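Local coordinates for protein 4-hydroxybenzoyl-CoA thioesterase (Pseudomonas sp. CBS3, PDB 1LO7) that hydrolyses 4-hydroxybenzoyl-CoA to 4-hydroxybenzoate and CoA, the last step in converting 4-chlorobenzoate to 4-hydroxybenzoate, at residues Q9-D15 / H28-D32; D76-T82 / Q94-R100. One frame throughout, in Å; residues are numbered along the deposited sequence.

Overall arrangement
Contact 1 joins helix 25-41 to the end of strand 4-10; contact 2 lies within the sheet that curls about that helix, as in the hot dog fold. Contact 1 is buried, its 241 Å² mostly around Trp30, with a CH-pi contact of Gln9 on the indole and a salt bridge whose hydrogen bond is weak. Contact 2 is larger, 576 Å², but only partly buried; it pairs strands 77-87 and 91-101 through backbone bonds, with one face packed against the helix. Gln9 O and Leu78 N, 2.8 Å apart, form a probable hydrogen bond, as do Ile11 N and Asp76 O. Trp30 of contact 1 rests on Leu78 and Ile80 of contact 2.

Contact 1: Q9-D15 / H28-D32; sequences QRIEFGD and HRWLD. With 4CO (4-hydroxyphenacyl coenzyme A), chain B.
Gln9 and Trp30 bring their CA atoms to 7.5 Å, and Asp15 and Arg29 theirs to 10.4 Å, so side chains alone join the end of strand 4-10 and the following turn to helix 25-41. Gln9 lies over one face of the indole: its CG sits 3.4 Å from the centroid of the Trp30 five-membered ring, only 3° off the normal, a CH-pi contact. With CG anti to the backbone N and a bend at the next bond (chi2 64°), the amide settles nearly parallel to the ring, and a bond from Gln9 NE2 to Arg10 O (2.9 Å) fixes its rotation. Ile11 CG1 meets Trp30 CH2 at 3.8 Å, while Asp15 OD2 comes in plane to the ring edge, 3.4 Å from CZ2 of Trp30. Asp15 OD2 also accepts Glu12 N at 2.8 Å, from above the carboxylate plane. Asp15 OD1 forms a salt bridge with Arg29 NH2 at 3.2 Å, its hydrogen bond weak, the N-H...O angle being 123°. On the same helix, Asp32 touches the phenol ring of the bound inhibitor. Asp15 thus probably holds its own turn and adds a modest charge attraction to Arg29, while packing holds the indole, Gln9 over one face and a carboxylate oxygen at its edge.

Contact 2: D76-T82 / Q94-R100; sequences DVLTIET and QRHSVSR
Ile80 and Val98 face each other as a non-hydrogen-bonded pair, CA atoms 4.5 Å apart, in two antiparallel strands whose axes run at 153°. On this face the packing is close. Val98 CG1 reaches Leu78 CB at 3.9 Å, and its CG2, set beside the backbone N, lies 4.2 Å from CG2 of Ile80, the two side chains running alongside. Thr82 OG1 approaches the His96 ring at its edge, in plane, and shares a hydrogen bond of 2.8 Å with ND1, while Thr82 CG2 presses on the same nitrogen. His96 NE2 is held by Glu115, so both ring nitrogens are engaged and the ring cannot easily turn. A leucine in place of His96 would probably leave Thr82 OG1 and Glu115 without their ring partner in this buried layer. The strands form the hairpin 77-87/91-101 of the hot dog sheet, and this face lies against helix 25-41, Leu78 touching Trp30 and His96 touching Leu31. The reverse face is looser and more exposed: the carboxylate of Glu81 is bonded to Ser4 instead, and Ser97 to Arg112. Between the strands, backbone bonds pair Thr79 with Ser99 both ways (167° and 165°), and Glu81 with Ser97 likewise. At the hairpin's open end Asp76 OD2 lies over one face of the Arg100 guanidinium, 3.2 Å from NH2, attracted by charge alone; Ser73 N bonds that oxygen, and Thr71 O takes Arg100 NH1.

Contact 1: Q9-D15 / H28-D32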
loop_
_atom_site.group_PDB
_atom_site.type_symbol
_atom_site.label_atom_id
_atom_site.label_comp_id
_atom_site.label_asym_id
_atom_site.label_seq_id
_atom_site.Cartn_x
_atom_site.Cartn_y
_atom_site.Cartn_z
ATOM N N GLN A 9 11.956 10.666 -5.519
ATOM C CA GLN A 9 11.219 9.440 -5.329
ATOM C C GLN A 9 11.214 8.572 -6.612
ATOM O O GLN A 9 10.745 8.989 -7.682
ATOM C CB GLN A 9 9.809 9.754 -4.783
ATOM C CG GLN A 9 8.988 8.459 -4.637
ATOM C CD GLN A 9 9.623 7.548 -3.610
ATOM O OE1 GLN A 9 9.863 8.016 -2.500
ATOM N NE2 GLN A 9 9.964 6.294 -3.981
ATOM N N ARG A 10 11.766 7.340 -6.531
ATOM C CA ARG A 10 11.791 6.484 -7.706
ATOM C C ARG A 10 10.512 5.683 -7.748
ATOM O O ARG A 10 10.047 5.245 -6.709
ATOM C CB ARG A 10 13.010 5.592 -7.861
ATOM C CG ARG A 10 13.155 5.138 -9.332
ATOM C CD ARG A 10 14.349 4.213 -9.629
ATOM N NE ARG A 10 14.268 2.945 -8.883
ATOM C CZ ARG A 10 15.304 2.287 -8.318
ATOM N NH1 ARG A 10 16.567 2.718 -8.387
ATOM N NH2 ARG A 10 15.071 1.153 -7.656
ATOM N N ILE A 11 9.955 5.532 -8.922
ATOM C CA ILE A 11 8.693 4.808 -9.040
ATOM C C ILE A 11 9.039 3.370 -9.322
ATOM O O ILE A 11 9.893 3.103 -10.170
ATOM C CB ILE A 11 7.832 5.363 -10.171
ATOM C CG1 ILE A 11 7.471 6.850 -9.900
ATOM C CG2 ILE A 11 6.574 4.472 -10.338
ATOM C CD1 ILE A 11 6.737 7.560 -11.075
ATOM N N GLU A 12 8.351 2.484 -8.618
ATOM C CA GLU A 12 8.585 1.067 -8.723
ATOM C C GLU A 12 7.511 0.348 -9.521
ATOM O O GLU A 12 6.427 0.853 -9.691
ATOM C CB GLU A 12 8.746 0.463 -7.302
ATOM C CG GLU A 12 10.033 0.957 -6.568
ATOM C CD GLU A 12 11.324 0.661 -7.334
ATOM O OE1 GLU A 12 11.445 -0.190 -8.202
ATOM O OE2 GLU A 12 12.351 1.394 -6.948
ATOM N N PHE A 13 7.819 -0.856 -10.007
ATOM C CA PHE A 13 6.880 -1.616 -10.779
ATOM C C PHE A 13 5.562 -1.815 -10.028
ATOM O O PHE A 13 4.480 -1.668 -10.605
ATOM C CB PHE A 13 7.556 -2.975 -11.021
ATOM C CG PHE A 13 6.770 -3.992 -11.757
ATOM C CD1 PHE A 13 6.727 -3.945 -13.138
ATOM C CD2 PHE A 13 6.092 -5.011 -11.087
ATOM C CE1 PHE A 13 6.032 -4.925 -13.832
ATOM C CE2 PHE A 13 5.379 -6.003 -11.767
ATOM C CZ PHE A 13 5.357 -5.944 -13.161
ATOM N N GLY A 14 5.676 -2.142 -8.753
ATOM C CA GLY A 14 4.498 -2.395 -7.928
ATOM C C GLY A 14 3.677 -1.137 -7.645
ATOM O O GLY A 14 2.523 -1.254 -7.214
ATOM N N ASP A 15 4.271 0.031 -7.887
ATOM C CA ASP A 15 3.547 1.286 -7.672
ATOM C C ASP A 15 2.624 1.595 -8.848
ATOM O O ASP A 15 1.884 2.569 -8.828
ATOM C CB ASP A 15 4.533 2.444 -7.572
ATOM C CG ASP A 15 5.385 2.327 -6.340
ATOM O OD1 ASP A 15 4.979 1.819 -5.334
ATOM O OD2 ASP A 15 6.574 2.866 -6.442
ATOM N N HIS A 28 -0.159 10.051 -3.071
ATOM C CA HIS A 28 -0.441 10.540 -1.729
ATOM C C HIS A 28 0.558 9.965 -0.715
ATOM O O HIS A 28 0.931 10.630 0.227
ATOM C CB HIS A 28 -1.911 10.219 -1.343
ATOM C CG HIS A 28 -2.839 10.975 -2.233
ATOM N ND1 HIS A 28 -3.003 12.375 -2.105
ATOM C CD2 HIS A 28 -3.637 10.531 -3.261
ATOM C CE1 HIS A 28 -3.898 12.742 -3.054
ATOM N NE2 HIS A 28 -4.294 11.654 -3.753
ATOM N N ARG A 29 1.011 8.698 -0.914
ATOM C CA ARG A 29 2.001 8.125 -0.001
ATOM C C ARG A 29 3.236 9.002 -0.113
ATOM O O ARG A 29 3.823 9.363 0.892
ATOM C CB ARG A 29 2.448 6.716 -0.479
ATOM C CG ARG A 29 1.486 5.593 -0.175
ATOM C CD ARG A 29 2.236 4.269 0.040
ATOM N NE ARG A 29 2.899 3.833 -1.171
ATOM C CZ ARG A 29 4.204 3.911 -1.411
ATOM N NH1 ARG A 29 5.020 4.395 -0.508
ATOM N NH2 ARG A 29 4.715 3.478 -2.590
ATOM N N TRP A 30 3.606 9.345 -1.335
ATOM C CA TRP A 30 4.806 10.153 -1.508
ATOM C C TRP A 30 4.650 11.589 -0.967
ATOM O O TRP A 30 5.627 12.185 -0.403
ATOM C CB TRP A 30 5.304 10.122 -2.961
ATOM C CG TRP A 30 5.584 8.728 -3.409
ATOM C CD1 TRP A 30 6.111 7.716 -2.663
ATOM C CD2 TRP A 30 5.335 8.201 -4.708
ATOM N NE1 TRP A 30 6.204 6.569 -3.433
ATOM C CE2 TRP A 30 5.712 6.847 -4.690
ATOM C CE3 TRP A 30 4.780 8.742 -5.875
ATOM C CZ2 TRP A 30 5.565 6.066 -5.834
ATOM C CZ3 TRP A 30 4.652 7.967 -6.993
ATOM C CH2 TRP A 30 5.032 6.631 -6.969
ATOM N N LEU A 31 3.446 12.157 -1.155
ATOM C CA LEU A 31 3.167 13.501 -0.647
ATOM C C LEU A 31 3.296 13.487 0.878
ATOM O O LEU A 31 3.861 14.367 1.480
ATOM C CB LEU A 31 1.761 13.986 -1.063
ATOM C CG LEU A 31 1.776 14.881 -2.313
ATOM C CD1 LEU A 31 2.982 14.593 -3.189
ATOM C CD2 LEU A 31 0.477 14.751 -3.097
ATOM N N ASP A 32 2.785 12.416 1.513
ATOM C CA ASP A 32 2.883 12.311 2.974
ATOM C C ASP A 32 4.338 12.219 3.439
ATOM O O ASP A 32 4.732 12.810 4.470
ATOM C CB ASP A 32 2.037 11.153 3.521
ATOM C CG ASP A 32 1.835 11.340 4.996
ATOM O OD1 ASP A 32 1.315 12.355 5.432
ATOM O OD2 ASP A 32 2.252 10.345 5.755
HETATM N N1A 4CO B . -10.765 22.784 4.861
HETATM C C2A 4CO B . -9.939 23.759 5.347
HETATM N N3A 4CO B . -9.524 23.909 6.578
HETATM C C4A 4CO B . -9.993 22.942 7.394
HETATM C C5A 4CO B . -10.843 21.907 7.047
HETATM C C6A 4CO B . -11.235 21.830 5.701
HETATM N N6A 4CO B . -12.032 20.887 5.244
HETATM N N7A 4CO B . -11.138 21.111 8.150
HETATM C C8A 4CO B . -10.472 21.684 9.161
HETATM N N9A 4CO B . -9.787 22.801 8.762
HETATM C C1D 4CO B . -9.024 23.737 9.594
HETATM C C2D 4CO B . -9.937 24.580 10.477
HETATM O O2D 4CO B . -10.528 25.660 9.750
HETATM C C3D 4CO B . -8.911 25.102 11.468
HETATM O O3D 4CO B . -8.016 25.976 10.831
HETATM P P3D 4CO B . -7.649 27.390 11.435
HETATM O O7A 4CO B . -8.704 28.297 11.032
HETATM O O8A 4CO B . -7.532 27.296 12.894
HETATM O O9A 4CO B . -6.287 27.806 10.816
HETATM C C4D 4CO B . -8.132 23.812 11.705
HETATM O O4D 4CO B . -8.344 22.986 10.519
HETATM C C5D 4CO B . -8.417 23.057 12.970
HETATM O O5D 4CO B . -9.737 22.517 12.863
HETATM P P1A 4CO B . -10.732 22.716 14.083
HETATM O O1A 4CO B . -12.016 22.247 13.542
HETATM O O2A 4CO B . -10.778 24.085 14.543
HETATM O O3A 4CO B . -10.258 21.882 15.265
HETATM P P2A 4CO B . -10.600 20.378 15.704
HETATM O O4A 4CO B . -9.678 20.060 16.815
HETATM O O5A 4CO B . -11.980 20.343 16.186
HETATM O O6A 4CO B . -10.630 19.323 14.441
HETATM C CBP 4CO B . -9.406 17.548 13.533
HETATM C CCP 4CO B . -9.407 19.054 13.807
HETATM C CDP 4CO B . -9.576 16.746 14.835
HETATM C CEP 4CO B . -8.143 17.159 12.778
HETATM C CAP 4CO B . -10.676 17.122 12.778
HETATM O OAP 4CO B . -10.791 17.851 11.555
HETATM C C9P 4CO B . -10.539 15.696 12.245
HETATM O O9P 4CO B . -10.468 14.761 13.014
HETATM N N8P 4CO B . -10.402 15.531 10.811
HETATM C C7P 4CO B . -10.040 14.158 10.439
HETATM C C6P 4CO B . -8.519 13.969 10.348
HETATM C C5P 4CO B . -8.229 12.655 9.613
HETATM O O5P 4CO B . -8.673 11.576 9.991
HETATM N N4P 4CO B . -7.370 12.832 8.467
HETATM C C3P 4CO B . -7.156 11.642 7.656
HETATM C C2P 4CO B . -6.206 10.680 8.320
HETATM S S1P 4CO B . -4.886 11.458 9.251
HETATM O O1B 4CO B . -2.537 10.069 7.456
HETATM C C1B 4CO B . -2.520 10.433 8.619
HETATM C C2B 4CO B . -1.387 11.223 9.116
HETATM C C3B 4CO B . -1.375 11.626 10.474
HETATM C C4B 4CO B . -0.296 12.357 10.964
HETATM C C5B 4CO B . 0.785 12.663 10.112
HETATM O O2B 4CO B . 1.917 13.345 10.606
HETATM C C6B 4CO B . 0.749 12.274 8.744
HETATM C C7B 4CO B . -0.347 11.545 8.243
HETATM C CB 4CO B . -3.648 10.131 9.533
HETATM O O HOH W 1 7.756 3.646 -4.326
#

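Contact 2: D76-T82 / Q94-R100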
loop_
_atom_site.group_PDB
_atom_site.type_symbol
_atom_site.label_atom_id
_atom_site.label_comp_id
_atom_site.label_asym_id
_atom_site.label_seq_id
_atom_site.Cartn_x
_atom_site.Cartn_y
_atom_site.Cartn_z
ATOM N N ASP A 76 10.818 5.968 -13.545
ATOM C CA ASP A 76 10.857 7.412 -13.586
ATOM C C ASP A 76 11.282 7.900 -12.179
ATOM O O ASP A 76 10.872 7.367 -11.145
ATOM C CB ASP A 76 9.467 8.083 -13.881
ATOM C CG ASP A 76 9.024 7.893 -15.311
ATOM O OD1 ASP A 76 9.805 7.522 -16.156
ATOM O OD2 ASP A 76 7.746 8.111 -15.517
ATOM N N VAL A 77 12.111 8.935 -12.158
ATOM C CA VAL A 77 12.550 9.508 -10.919
ATOM C C VAL A 77 11.797 10.825 -10.754
ATOM O O VAL A 77 11.987 11.736 -11.548
ATOM C CB VAL A 77 14.066 9.728 -10.881
ATOM C CG1 VAL A 77 14.430 10.579 -9.666
ATOM C CG2 VAL A 77 14.748 8.369 -10.805
ATOM N N LEU A 78 10.951 10.902 -9.727
ATOM C CA LEU A 78 10.212 12.106 -9.490
ATOM C C LEU A 78 10.955 13.040 -8.557
ATOM O O LEU A 78 11.680 12.614 -7.656
ATOM C CB LEU A 78 8.853 11.793 -8.825
ATOM C CG LEU A 78 7.978 10.774 -9.546
ATOM C CD1 LEU A 78 6.807 10.449 -8.626
ATOM C CD2 LEU A 78 7.405 11.408 -10.799
ATOM N N THR A 79 10.727 14.344 -8.772
ATOM C CA THR A 79 11.300 15.331 -7.919
ATOM C C THR A 79 10.121 16.027 -7.261
ATOM O O THR A 79 9.225 16.506 -7.968
ATOM C CB THR A 79 12.179 16.327 -8.673
ATOM O OG1 THR A 79 13.350 15.659 -9.070
ATOM C CG2 THR A 79 12.571 17.422 -7.706
ATOM N N ILE A 80 10.100 16.013 -5.930
ATOM C CA ILE A 80 9.019 16.662 -5.204
ATOM C C ILE A 80 9.525 17.947 -4.485
ATOM O O ILE A 80 10.528 17.895 -3.757
ATOM C CB ILE A 80 8.384 15.711 -4.200
ATOM C CG1 ILE A 80 8.123 14.372 -4.893
ATOM C CG2 ILE A 80 7.101 16.365 -3.640
ATOM C CD1 ILE A 80 7.437 13.368 -3.971
ATOM N N GLU A 81 8.850 19.079 -4.702
ATOM C CA GLU A 81 9.206 20.345 -4.053
ATOM C C GLU A 81 8.064 20.708 -3.119
ATOM O O GLU A 81 6.916 20.781 -3.531
ATOM C CB GLU A 81 9.466 21.425 -5.105
ATOM C CG GLU A 81 9.969 22.727 -4.503
ATOM C CD GLU A 81 10.592 23.592 -5.556
ATOM O OE1 GLU A 81 10.889 23.142 -6.643
ATOM O OE2 GLU A 81 10.845 24.824 -5.169
ATOM N N THR A 82 8.401 20.873 -1.841
ATOM C CA THR A 82 7.427 21.156 -0.813
ATOM C C THR A 82 7.722 22.453 -0.050
ATOM O O THR A 82 8.853 22.739 0.322
ATOM C CB THR A 82 7.453 19.978 0.220
ATOM O OG1 THR A 82 7.138 18.762 -0.436
ATOM C CG2 THR A 82 6.461 20.192 1.365
ATOM N N GLN A 94 0.167 23.267 2.901
ATOM C CA GLN A 94 1.441 22.742 2.454
ATOM C C GLN A 94 1.303 22.366 0.960
ATOM O O GLN A 94 0.469 21.539 0.581
ATOM C CB GLN A 94 1.880 21.505 3.289
ATOM C CG GLN A 94 3.363 21.158 3.150
ATOM C CD GLN A 94 3.796 20.147 4.217
ATOM O OE1 GLN A 94 4.943 20.166 4.697
ATOM N NE2 GLN A 94 2.886 19.280 4.611
ATOM N N ARG A 95 2.114 22.999 0.145
ATOM C CA ARG A 95 2.068 22.757 -1.286
ATOM C C ARG A 95 3.189 21.831 -1.727
ATOM O O ARG A 95 4.346 21.953 -1.275
ATOM C CB ARG A 95 2.184 24.085 -2.060
ATOM C CG ARG A 95 2.417 23.840 -3.578
ATOM C CD ARG A 95 2.147 25.077 -4.423
ATOM N NE ARG A 95 0.737 25.431 -4.362
ATOM C CZ ARG A 95 0.225 26.476 -4.996
ATOM N NH1 ARG A 95 0.978 27.290 -5.733
ATOM N NH2 ARG A 95 -1.059 26.711 -4.883
ATOM N N HIS A 96 2.832 20.894 -2.632
ATOM C CA HIS A 96 3.796 19.962 -3.172
ATOM C C HIS A 96 3.739 19.967 -4.700
ATOM O O HIS A 96 2.652 19.829 -5.264
ATOM C CB HIS A 96 3.560 18.525 -2.734
ATOM C CG HIS A 96 3.350 18.293 -1.279
ATOM N ND1 HIS A 96 4.408 18.110 -0.431
ATOM C CD2 HIS A 96 2.196 18.152 -0.587
ATOM C CE1 HIS A 96 3.897 17.886 0.768
ATOM N NE2 HIS A 96 2.560 17.932 0.709
ATOM N N SER A 97 4.884 20.151 -5.356
ATOM C CA SER A 97 4.932 20.114 -6.819
ATOM C C SER A 97 5.787 18.914 -7.212
ATOM O O SER A 97 6.940 18.784 -6.756
ATOM C CB SER A 97 5.489 21.394 -7.384
ATOM O OG SER A 97 4.659 22.448 -6.891
ATOM N N VAL A 98 5.217 18.016 -8.044
ATOM C CA VAL A 98 5.911 16.787 -8.465
ATOM C C VAL A 98 6.254 16.865 -9.953
ATOM O O VAL A 98 5.383 17.095 -10.809
ATOM C CB VAL A 98 5.036 15.527 -8.247
ATOM C CG1 VAL A 98 5.815 14.259 -8.630
ATOM C CG2 VAL A 98 4.547 15.463 -6.787
ATOM N N SER A 99 7.530 16.666 -10.242
ATOM C CA SER A 99 7.935 16.728 -11.626
ATOM C C SER A 99 8.842 15.583 -11.975
ATOM O O SER A 99 9.373 14.880 -11.117
ATOM C CB SER A 99 8.665 18.028 -11.933
ATOM O OG SER A 99 9.834 18.124 -11.158
ATOM N N ARG A 100 9.041 15.451 -13.258
ATOM C CA ARG A 100 9.975 14.464 -13.753
ATOM C C ARG A 100 10.689 15.032 -14.932
ATOM O O ARG A 100 10.212 15.962 -15.585
ATOM C CB ARG A 100 9.489 13.069 -14.011
ATOM C CG ARG A 100 8.324 13.069 -14.925
ATOM C CD ARG A 100 8.830 12.846 -16.318
ATOM N NE ARG A 100 8.226 11.736 -17.032
ATOM C CZ ARG A 100 6.999 11.258 -16.889
ATOM N NH1 ARG A 100 6.136 11.735 -16.015
ATOM N NH2 ARG A 100 6.611 10.242 -17.659
#